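Local coordinates for glutamate--tRNA ligase (Elizabethkingia anophelis, PDB 6B1Z), which catalyses the ATP-dependent attachment of glutamate to its cognate tRNA, supplying charged glutamyl-tRNA for protein synthesis, at residues A[373-378]-A[403-408]. Residues are numbered along the deposited sequence; the frame is centred on the assembly and turned at random.
Sequences KVLAEN and DIYNDG. With EDO (1,2-ethanediol), chain X.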
loop_
_atom_site.group_PDB
_atom_site.type_symbol
_atom_site.label_atom_id
_atom_site.label_comp_id
_atom_site.label_asym_id
_atom_site.label_seq_id
_atom_site.Cartn_x
_atom_site.Cartn_y
_atom_site.Cartn_z
ATOM N N LYS A 373 17.547 -6.531 16.876
ATOM C CA LYS A 373 17.462 -7.448 15.746
ATOM C C LYS A 373 18.457 -7.052 14.660
ATOM O O LYS A 373 19.170 -7.904 14.117
ATOM C CB LYS A 373 16.029 -7.457 15.212
ATOM C CG LYS A 373 15.719 -8.450 14.105
ATOM C CD LYS A 373 14.212 -8.484 13.870
ATOM C CE LYS A 373 13.817 -9.478 12.788
ATOM N NZ LYS A 373 14.335 -9.074 11.455
ATOM N N VAL A 374 18.549 -5.755 14.357
ATOM C CA VAL A 374 19.533 -5.309 13.368
ATOM C C VAL A 374 20.951 -5.622 13.838
ATOM O O VAL A 374 21.786 -6.110 13.062
ATOM C CB VAL A 374 19.346 -3.811 13.057
ATOM C CG1 VAL A 374 20.446 -3.306 12.117
ATOM C CG2 VAL A 374 17.978 -3.562 12.434
ATOM N N LEU A 375 21.248 -5.370 15.120
ATOM C CA LEU A 375 22.578 -5.668 15.633
ATOM C C LEU A 375 22.895 -7.151 15.490
ATOM O O LEU A 375 23.985 -7.526 15.038
ATOM C CB LEU A 375 22.697 -5.231 17.098
ATOM C CG LEU A 375 22.600 -3.723 17.377
ATOM C CD1 LEU A 375 22.960 -3.417 18.826
ATOM C CD2 LEU A 375 23.487 -2.937 16.445
ATOM N N ALA A 376 21.945 -8.010 15.864
ATOM C CA ALA A 376 22.179 -9.449 15.779
ATOM C C ALA A 376 22.436 -9.880 14.339
ATOM O O ALA A 376 23.319 -10.710 14.082
ATOM C CB ALA A 376 20.993 -10.204 16.374
ATOM N N GLU A 377 21.698 -9.301 13.384
ATOM C CA GLU A 377 21.911 -9.612 11.971
ATOM C C GLU A 377 23.303 -9.211 11.500
ATOM O O GLU A 377 23.807 -9.783 10.527
ATOM C CB GLU A 377 20.853 -8.916 11.106
ATOM C CG GLU A 377 19.454 -9.499 11.224
ATOM C CD GLU A 377 18.401 -8.657 10.515
ATOM O OE1 GLU A 377 18.756 -7.596 9.958
ATOM O OE2 GLU A 377 17.216 -9.055 10.522
ATOM N N ASN A 378 23.936 -8.251 12.169
ATOM C CA ASN A 378 25.281 -7.805 11.842
ATOM C C ASN A 378 26.333 -8.342 12.809
ATOM O O ASN A 378 27.441 -7.796 12.876
ATOM C CB ASN A 378 25.314 -6.275 11.791
ATOM C CG ASN A 378 24.574 -5.725 10.591
ATOM O OD1 ASN A 378 25.134 -5.630 9.498
ATOM N ND2 ASN A 378 23.308 -5.385 10.776
ATOM N N ASP A 403 19.024 2.480 10.265
ATOM C CA ASP A 403 19.978 3.576 10.074
ATOM C C ASP A 403 20.795 3.826 11.335
ATOM O O ASP A 403 21.935 4.298 11.252
ATOM C CB ASP A 403 19.267 4.891 9.721
ATOM C CG ASP A 403 18.464 4.830 8.445
ATOM O OD1 ASP A 403 18.625 3.881 7.650
ATOM O OD2 ASP A 403 17.675 5.783 8.247
ATOM N N ILE A 404 20.214 3.556 12.510
ATOM C CA ILE A 404 20.925 3.780 13.765
ATOM C C ILE A 404 22.183 2.916 13.846
ATOM O O ILE A 404 23.208 3.344 14.401
ATOM C CB ILE A 404 19.970 3.516 14.945
ATOM C CG1 ILE A 404 18.790 4.493 14.894
ATOM C CG2 ILE A 404 20.711 3.661 16.299
ATOM C CD1 ILE A 404 17.714 4.208 15.942
ATOM N N TYR A 405 22.146 1.708 13.281
ATOM C CA TYR A 405 23.375 0.929 13.156
ATOM C C TYR A 405 24.185 1.337 11.928
ATOM O O TYR A 405 25.390 1.600 12.026
ATOM C CB TYR A 405 23.066 -0.568 13.083
ATOM C CG TYR A 405 24.323 -1.367 12.783
ATOM C CD1 TYR A 405 25.301 -1.542 13.751
ATOM C CD2 TYR A 405 24.547 -1.897 11.515
ATOM C CE1 TYR A 405 26.460 -2.241 13.476
ATOM C CE2 TYR A 405 25.708 -2.592 11.226
ATOM C CZ TYR A 405 26.659 -2.763 12.216
ATOM O OH TYR A 405 27.818 -3.458 11.941
ATOM N N ASN A 406 23.548 1.380 10.762
ATOM C CA ASN A 406 24.321 1.531 9.533
ATOM C C ASN A 406 25.064 2.857 9.488
ATOM O O ASN A 406 26.148 2.935 8.900
ATOM C CB ASN A 406 23.407 1.394 8.325
ATOM C CG ASN A 406 22.966 -0.032 8.097
ATOM O OD1 ASN A 406 23.733 -0.973 8.331
ATOM N ND2 ASN A 406 21.742 -0.204 7.630
ATOM N N ASP A 407 24.505 3.901 10.100
ATOM C CA ASP A 407 25.154 5.198 10.181
ATOM C C ASP A 407 25.888 5.403 11.492
ATOM O O ASP A 407 26.407 6.495 11.728
ATOM C CB ASP A 407 24.133 6.327 9.975
ATOM C CG ASP A 407 23.476 6.280 8.603
ATOM O OD1 ASP A 407 24.039 5.664 7.664
ATOM O OD2 ASP A 407 22.367 6.840 8.468
ATOM N N GLY A 408 25.939 4.383 12.346
ATOM C CA GLY A 408 26.634 4.480 13.619
ATOM C C GLY A 408 27.595 3.332 13.851
ATOM O O GLY A 408 27.754 2.858 14.987
HETATM C C1 EDO X . 20.964 6.258 5.460
HETATM O O1 EDO X . 21.763 7.356 5.931
HETATM C C2 EDO X . 21.847 5.165 4.860
HETATM O O2 EDO X . 22.442 4.362 5.897
HETATM O O HOH W 1 24.767 -3.257 7.382
HETATM O O HOH W 2 22.174 -3.763 8.335
HETATM O O HOH W 3 28.069 -4.435 9.411
#
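N378 OD1, facing Y405 across the contact, accepts hydrogen bonds from two waters, and each water reaches a side chain of 403-408. Water 1 also donates to N406 OD1, its oxygen 2.7 Å from that atom. Water 3 lies in the plane of the Y405 ring at its edge, with its oxygen 2.7 Å from Y405 OH. A third bridge uses the amide nitrogen: water 2 accepts from N378 ND2 and donates to N406 OD1, so that N406 OD1 also receives two waters. No direct hydrogen bond joins the segments; their polar link is wholly water-mediated.

The other N-H of the amide turns back on its own helix. N378 ND2 donates to V374 O at 2.8 Å, with an N-H...O angle of 160°, arriving above the carbonyl plane rather than on a lone pair. V374 O lies close to the N378 amide plane, consistent with this bond, together with the waters, helping to set the rotation of the amide. The amide crosses the Y405 ring obliquely, the two planes 32° apart, with N378 CG 3.4 Å from Y405 CE2.

Y405 supplies half of the 201 Å² buried here. Its CG is anti to the backbone N (chi1 173°), which carries the ring across to helix 364-377. There L375 CD2 meets Y405 CD1 obliquely at 3.5 Å, and V374 CG1 packs on Y405 CB at 3.9 Å, so the contact pairs an apolar patch with a water-bridged polar part.

Within the anticodon-binding region, the contact joins the C-terminal end of helix 364-377 to short helix 401-406. F371 and F412 also touch Y405, H413 hydrogen-bonds its hydroxyl, and neighbouring I404 packs against helices 364-377 and 384-394, completing a three-helix cluster.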